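Local structure of prophage MuSo2, 43 kDa tail protein (Shewanella oneidensis, 3CDD) at residues Leu9-Gly23 with Ser32-Leu44. The protein probably serves as a baseplate hub protein of a Mu-like contractile phage tail, assembling as a trimer. Residues are numbered along the deposited sequence; the frame is centred on the assembly and turned at random. Where two conformers were deposited one is given.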
loop_
_atom_site.group_PDB
_atom_site.type_symbol
_atom_site.label_atom_id
_atom_site.label_comp_id
_atom_site.label_asym_id
_atom_site.label_seq_id
_atom_site.Cartn_x
_atom_site.Cartn_y
_atom_site.Cartn_z
ATOM N N LEU A 9 5.732 15.109 -28.976
ATOM C CA LEU A 9 5.646 15.950 -27.805
ATOM C C LEU A 9 6.331 17.272 -28.118
ATOM O O LEU A 9 7.497 17.300 -28.565
ATOM C CB LEU A 9 6.320 15.290 -26.603
ATOM C CG LEU A 9 6.293 16.117 -25.314
ATOM C CD1 LEU A 9 5.825 15.269 -24.130
ATOM C CD2 LEU A 9 7.634 16.768 -25.032
ATOM N N LYS A 10 5.603 18.359 -27.868
ATOM C CA LYS A 10 6.143 19.710 -27.974
ATOM C C LYS A 10 6.224 20.310 -26.562
ATOM O O LYS A 10 5.253 20.287 -25.817
ATOM C CB LYS A 10 5.258 20.578 -28.874
ATOM C CG LYS A 10 5.188 20.124 -30.349
ATOM C CD LYS A 10 4.473 21.176 -31.216
ATOM C CE LYS A 10 4.164 20.647 -32.609
ATOM N NZ LYS A 10 3.396 21.631 -33.449
ATOM N N ALA A 11 7.401 20.818 -26.205
ATOM C CA ALA A 11 7.612 21.527 -24.943
ATOM C C ALA A 11 8.784 22.482 -25.124
ATOM O O ALA A 11 9.823 22.096 -25.651
ATOM C CB ALA A 11 7.901 20.543 -23.808
ATOM N N GLY A 12 8.619 23.732 -24.699
ATOM C CA GLY A 12 9.715 24.709 -24.766
ATOM C C GLY A 12 10.131 25.158 -26.166
ATOM O O GLY A 12 11.293 25.525 -26.387
ATOM N N GLY A 13 9.187 25.143 -27.108
ATOM C CA GLY A 13 9.487 25.503 -28.501
ATOM C C GLY A 13 10.248 24.390 -29.216
ATOM O O GLY A 13 10.708 24.566 -30.351
ATOM N N LYS A 14 10.369 23.244 -28.545
ATOM C CA LYS A 14 11.084 22.089 -29.075
ATOM C C LYS A 14 10.133 20.944 -29.429
ATOM O O LYS A 14 9.012 20.877 -28.940
ATOM C CB LYS A 14 12.157 21.633 -28.092
ATOM C CG LYS A 14 13.122 22.757 -27.718
ATOM C CD LYS A 14 14.349 22.248 -26.989
ATOM C CE LYS A 14 15.290 23.405 -26.636
ATOM N NZ LYS A 14 15.939 24.075 -27.816
ATOM N N ILE A 15 10.590 20.064 -30.312
ATOM C CA ILE A 15 9.783 18.966 -30.799
ATOM C C ILE A 15 10.543 17.681 -30.534
ATOM O O ILE A 15 11.735 17.559 -30.859
ATOM C CB ILE A 15 9.436 19.129 -32.308
ATOM C CG1 ILE A 15 8.710 20.459 -32.552
ATOM C CG2 ILE A 15 8.588 17.961 -32.798
ATOM C CD1 ILE A 15 8.320 20.721 -34.005
ATOM N N TYR A 16 9.842 16.739 -29.926
ATOM C CA TYR A 16 10.401 15.484 -29.463
ATOM C C TYR A 16 9.594 14.335 -30.058
ATOM O O TYR A 16 8.428 14.132 -29.729
ATOM C CB TYR A 16 10.356 15.405 -27.941
ATOM C CG TYR A 16 11.174 16.457 -27.212
ATOM C CD1 TYR A 16 10.616 17.707 -26.871
ATOM C CD2 TYR A 16 12.495 16.196 -26.833
ATOM C CE1 TYR A 16 11.371 18.683 -26.182
ATOM C CE2 TYR A 16 13.259 17.162 -26.156
ATOM C CZ TYR A 16 12.686 18.391 -25.829
ATOM O OH TYR A 16 13.454 19.319 -25.158
ATOM N N GLN A 17 10.227 13.615 -30.972
ATOM C CA GLN A 17 9.626 12.480 -31.629
ATOM C C GLN A 17 10.637 11.352 -31.535
ATOM O O GLN A 17 11.837 11.595 -31.387
ATOM C CB GLN A 17 9.312 12.822 -33.097
ATOM C CG GLN A 17 8.440 11.796 -33.818
ATOM C CD GLN A 17 9.251 10.705 -34.536
ATOM O OE1 GLN A 17 10.438 10.881 -34.845
ATOM N NE2 GLN A 17 8.602 9.574 -34.802
ATOM N N GLY A 18 10.159 10.120 -31.613
ATOM C CA GLY A 18 11.050 8.971 -31.639
ATOM C C GLY A 18 11.118 8.293 -30.294
ATOM O O GLY A 18 12.054 7.540 -30.020
ATOM N N TRP A 19 10.118 8.566 -29.458
ATOM C CA TRP A 19 9.986 7.950 -28.145
ATOM C C TRP A 19 9.926 6.440 -28.291
ATOM O O TRP A 19 9.437 5.927 -29.310
ATOM C CB TRP A 19 8.733 8.485 -27.440
ATOM C CG TRP A 19 8.780 9.990 -27.222
ATOM C CD1 TRP A 19 8.259 10.959 -28.044
ATOM C CD2 TRP A 19 9.415 10.688 -26.135
ATOM N NE1 TRP A 19 8.514 12.218 -27.523
ATOM C CE2 TRP A 19 9.217 12.077 -26.351
ATOM C CE3 TRP A 19 10.130 10.276 -24.997
ATOM C CZ2 TRP A 19 9.711 13.052 -25.468
ATOM C CZ3 TRP A 19 10.616 11.249 -24.116
ATOM C CH2 TRP A 19 10.403 12.619 -24.359
ATOM N N THR A 20 10.451 5.735 -27.295
ATOM C CA THR A 20 10.510 4.288 -27.330
ATOM C C THR A 20 9.349 3.666 -26.536
ATOM O O THR A 20 9.019 2.504 -26.751
ATOM C CB THR A 20 11.874 3.729 -26.808
ATOM O OG1 THR A 20 12.169 4.289 -25.529
ATOM C CG2 THR A 20 13.016 4.031 -27.779
ATOM N N LYS A 21 8.746 4.453 -25.637
ATOM C CA LYS A 21 7.547 4.033 -24.916
ATOM C C LYS A 21 6.647 5.236 -24.605
ATOM O O LYS A 21 7.106 6.244 -24.058
ATOM C CB LYS A 21 7.923 3.286 -23.630
ATOM C CG LYS A 21 6.795 2.461 -23.006
ATOM C CD LYS A 21 7.308 1.754 -21.743
ATOM C CE LYS A 21 7.622 2.763 -20.627
ATOM N NZ LYS A 21 8.098 2.082 -19.360
ATOM N N ILE A 22 5.371 5.140 -24.977
ATOM C CA ILE A 22 4.397 6.232 -24.782
ATOM C C ILE A 22 3.173 5.623 -24.120
ATOM O O ILE A 22 2.715 4.563 -24.559
ATOM C CB ILE A 22 3.993 6.847 -26.149
ATOM C CG1 ILE A 22 5.236 7.353 -26.885
ATOM C CG2 ILE A 22 2.884 7.975 -25.990
ATOM C CD1 ILE A 22 4.992 7.834 -28.307
ATOM N N GLY A 23 2.671 6.251 -23.049
ATOM C CA GLY A 23 1.391 5.876 -22.444
ATOM C C GLY A 23 0.591 7.143 -22.184
ATOM O O GLY A 23 1.081 8.060 -21.527
ATOM N N SER A 32 -7.843 14.921 -15.201
ATOM C CA SER A 32 -6.552 15.317 -15.793
ATOM C C SER A 32 -5.735 14.197 -16.467
ATOM O O SER A 32 -4.710 14.472 -17.121
ATOM C CB SER A 32 -5.699 16.171 -14.830
ATOM O OG SER A 32 -4.864 15.399 -13.971
ATOM N N GLY A 33 -6.193 12.957 -16.323
ATOM C CA GLY A 33 -5.564 11.797 -16.951
ATOM C C GLY A 33 -4.063 11.782 -16.750
ATOM O O GLY A 33 -3.581 12.096 -15.666
ATOM N N ALA A 34 -3.306 11.439 -17.787
ATOM C CA ALA A 34 -1.870 11.236 -17.582
ATOM C C ALA A 34 -1.157 11.060 -18.882
ATOM O O ALA A 34 -1.715 10.526 -19.824
ATOM C CB ALA A 34 -1.630 9.977 -16.673
ATOM N N PHE A 35 0.096 11.504 -18.934
ATOM C CA PHE A 35 0.999 11.072 -19.989
ATOM C C PHE A 35 2.342 10.629 -19.407
ATOM O O PHE A 35 2.768 11.126 -18.376
ATOM C CB PHE A 35 1.169 12.140 -21.100
ATOM C CG PHE A 35 1.851 13.413 -20.656
ATOM C CD1 PHE A 35 3.245 13.542 -20.743
ATOM C CD2 PHE A 35 1.108 14.497 -20.207
ATOM C CE1 PHE A 35 3.890 14.698 -20.363
ATOM C CE2 PHE A 35 1.758 15.691 -19.817
ATOM C CZ PHE A 35 3.140 15.780 -19.884
ATOM N N ASP A 36 2.993 9.678 -20.077
ATOM C CA ASP A 36 4.340 9.228 -19.721
ATOM C C ASP A 36 5.057 8.894 -21.028
ATOM O O ASP A 36 4.576 8.068 -21.816
ATOM C CB ASP A 36 4.280 7.986 -18.826
ATOM C CG ASP A 36 5.339 7.983 -17.700
ATOM O OD1 ASP A 36 6.512 8.397 -17.899
ATOM O OD2 ASP A 36 4.975 7.542 -16.588
ATOM N N LEU A 37 6.196 9.546 -21.256
ATOM C CA LEU A 37 6.985 9.327 -22.452
ATOM C C LEU A 37 8.401 9.012 -22.067
ATOM O O LEU A 37 8.976 9.679 -21.188
ATOM C CB LEU A 37 6.930 10.524 -23.394
ATOM C CG LEU A 37 5.565 10.658 -24.062
ATOM C CD1 LEU A 37 4.711 11.637 -23.265
ATOM C CD2 LEU A 37 5.679 11.117 -25.497
ATOM N N GLU A 38 8.939 7.970 -22.688
ATOM C CA GLU A 38 10.279 7.520 -22.405
ATOM C C GLU A 38 11.059 7.262 -23.699
ATOM O O GLU A 38 10.510 6.756 -24.684
ATOM C CB GLU A 38 10.219 6.265 -21.549
ATOM C CG GLU A 38 11.561 5.705 -21.169
ATOM C CD GLU A 38 11.410 4.432 -20.366
ATOM O OE1 GLU A 38 11.074 3.377 -20.960
ATOM O OE2 GLU A 38 11.597 4.499 -19.137
HETATM N N MSE A 39 12.343 7.625 -23.679
HETATM C CA MSE A 39 13.271 7.357 -24.788
HETATM C C MSE A 39 14.511 6.692 -24.205
HETATM O O MSE A 39 15.229 7.306 -23.417
HETATM C CB MSE A 39 13.641 8.672 -25.485
HETATM C CG MSE A 39 13.931 8.586 -26.995
HETATM SE SE MSE A 39 14.398 10.380 -27.642
HETATM C CE MSE A 39 12.722 11.362 -27.557
ATOM N N THR A 40 14.754 5.444 -24.588
ATOM C CA THR A 40 15.908 4.645 -24.112
ATOM C C THR A 40 16.921 4.365 -25.226
ATOM O O THR A 40 16.616 3.691 -26.218
ATOM C CB THR A 40 15.437 3.315 -23.469
ATOM O OG1 THR A 40 14.494 3.600 -22.435
ATOM C CG2 THR A 40 16.599 2.487 -22.895
ATOM N N TYR A 41 18.114 4.925 -25.084
ATOM C CA TYR A 41 19.193 4.624 -26.007
ATOM C C TYR A 41 20.193 3.665 -25.369
ATOM O O TYR A 41 20.504 3.790 -24.193
ATOM C CB TYR A 41 19.898 5.898 -26.461
ATOM C CG TYR A 41 19.201 6.661 -27.552
ATOM C CD1 TYR A 41 18.128 7.497 -27.265
ATOM C CD2 TYR A 41 19.632 6.568 -28.884
ATOM C CE1 TYR A 41 17.480 8.231 -28.282
ATOM C CE2 TYR A 41 18.993 7.290 -29.909
ATOM C CZ TYR A 41 17.914 8.122 -29.583
ATOM O OH TYR A 41 17.262 8.841 -30.565
ATOM N N LYS A 42 20.669 2.710 -26.166
ATOM C CA LYS A 42 21.772 1.822 -25.801
ATOM C C LYS A 42 23.033 2.146 -26.634
ATOM O O LYS A 42 22.969 2.241 -27.865
ATOM C CB LYS A 42 21.387 0.358 -26.024
ATOM C CG LYS A 42 20.330 -0.199 -25.086
ATOM C CD LYS A 42 20.748 -0.190 -23.607
ATOM C CE LYS A 42 21.960 -1.060 -23.352
ATOM N NZ LYS A 42 22.490 -0.898 -21.946
ATOM N N PHE A 43 24.167 2.295 -25.944
ATOM C CA PHE A 43 25.440 2.591 -26.573
ATOM C C PHE A 43 26.395 1.420 -26.393
ATOM O O PHE A 43 26.954 1.224 -25.309
ATOM C CB PHE A 43 26.027 3.861 -25.979
ATOM C CG PHE A 43 25.139 5.064 -26.153
ATOM C CD1 PHE A 43 25.323 5.929 -27.218
ATOM C CD2 PHE A 43 24.106 5.309 -25.270
ATOM C CE1 PHE A 43 24.483 7.030 -27.384
ATOM C CE2 PHE A 43 23.274 6.400 -25.427
ATOM C CZ PHE A 43 23.468 7.262 -26.480
ATOM N N LEU A 44 26.585 0.646 -27.467
ATOM C CA LEU A 44 27.329 -0.610 -27.393
ATOM C C LEU A 44 28.836 -0.428 -27.236
ATOM O O LEU A 44 29.531 -1.361 -26.841
ATOM C CB LEU A 44 27.005 -1.515 -28.584
ATOM C CG LEU A 44 25.514 -1.825 -28.724
ATOM C CD1 LEU A 44 25.232 -2.307 -30.085
ATOM C CD2 LEU A 44 25.034 -2.829 -27.697
HETATM O O HOH W 1 11.836 2.928 -23.543
HETATM O O HOH W 2 6.375 5.734 -21.069
HETATM O O HOH W 3 9.242 4.680 -17.846
#
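The indole of Trp19 is clamped between two side chains of one strand, Leu37 on one face and selenomethionine Met39 on the other, beside a classic beta bulge at the start of strand 21-27, in its antiparallel hairpin with strand 34-42. Leu37 lays CD2 almost squarely over the five-membered ring of Trp19, 3.5 Å from the centroid, while Leu37 CB sits nearer the rim of the same face. Against the opposite face, the Met39 methyl CE stands 3.6 Å from the centroid of the six-membered ring of Trp19 and 11° off the normal; the bend at chi3 (-70°) folds it over the ring, with SE farther above in a Met-aromatic contact. Between them the CE3 edge abuts the backbone of Glu38. At the far side, NE1 donates to Tyr16 O from above the carbonyl plane, tying the indole to the small hairpin of strands 7-11 and 14-16, whose Leu9 also reaches Leu37 with CD1.

In the bulge, Thr20 and Lys21 both face Glu38, whose O accepts from Thr20 N (2.8 Å, in the carbonyl plane) and from Lys21 N, at a longer 3.1 Å and tilted out of that plane. Regular pairing follows through Ile22-Leu37 to Gly23-Asp36, closed by two N-H...O bonds. This hairpin belongs to the N-terminal GpP-like region, and strand 88-97 continues the sheet beyond strand 34-42.

On the side of the sheet away from Trp19, Lys21 and Glu38 form a long salt bridge, NZ to OE1 3.6 Å, and a water links NZ to OE2. Thr20 OG1, set by chi1 (52°) between the residue's own N and carbonyl carbon, accepts the Thr40 N-H at 3.0 Å.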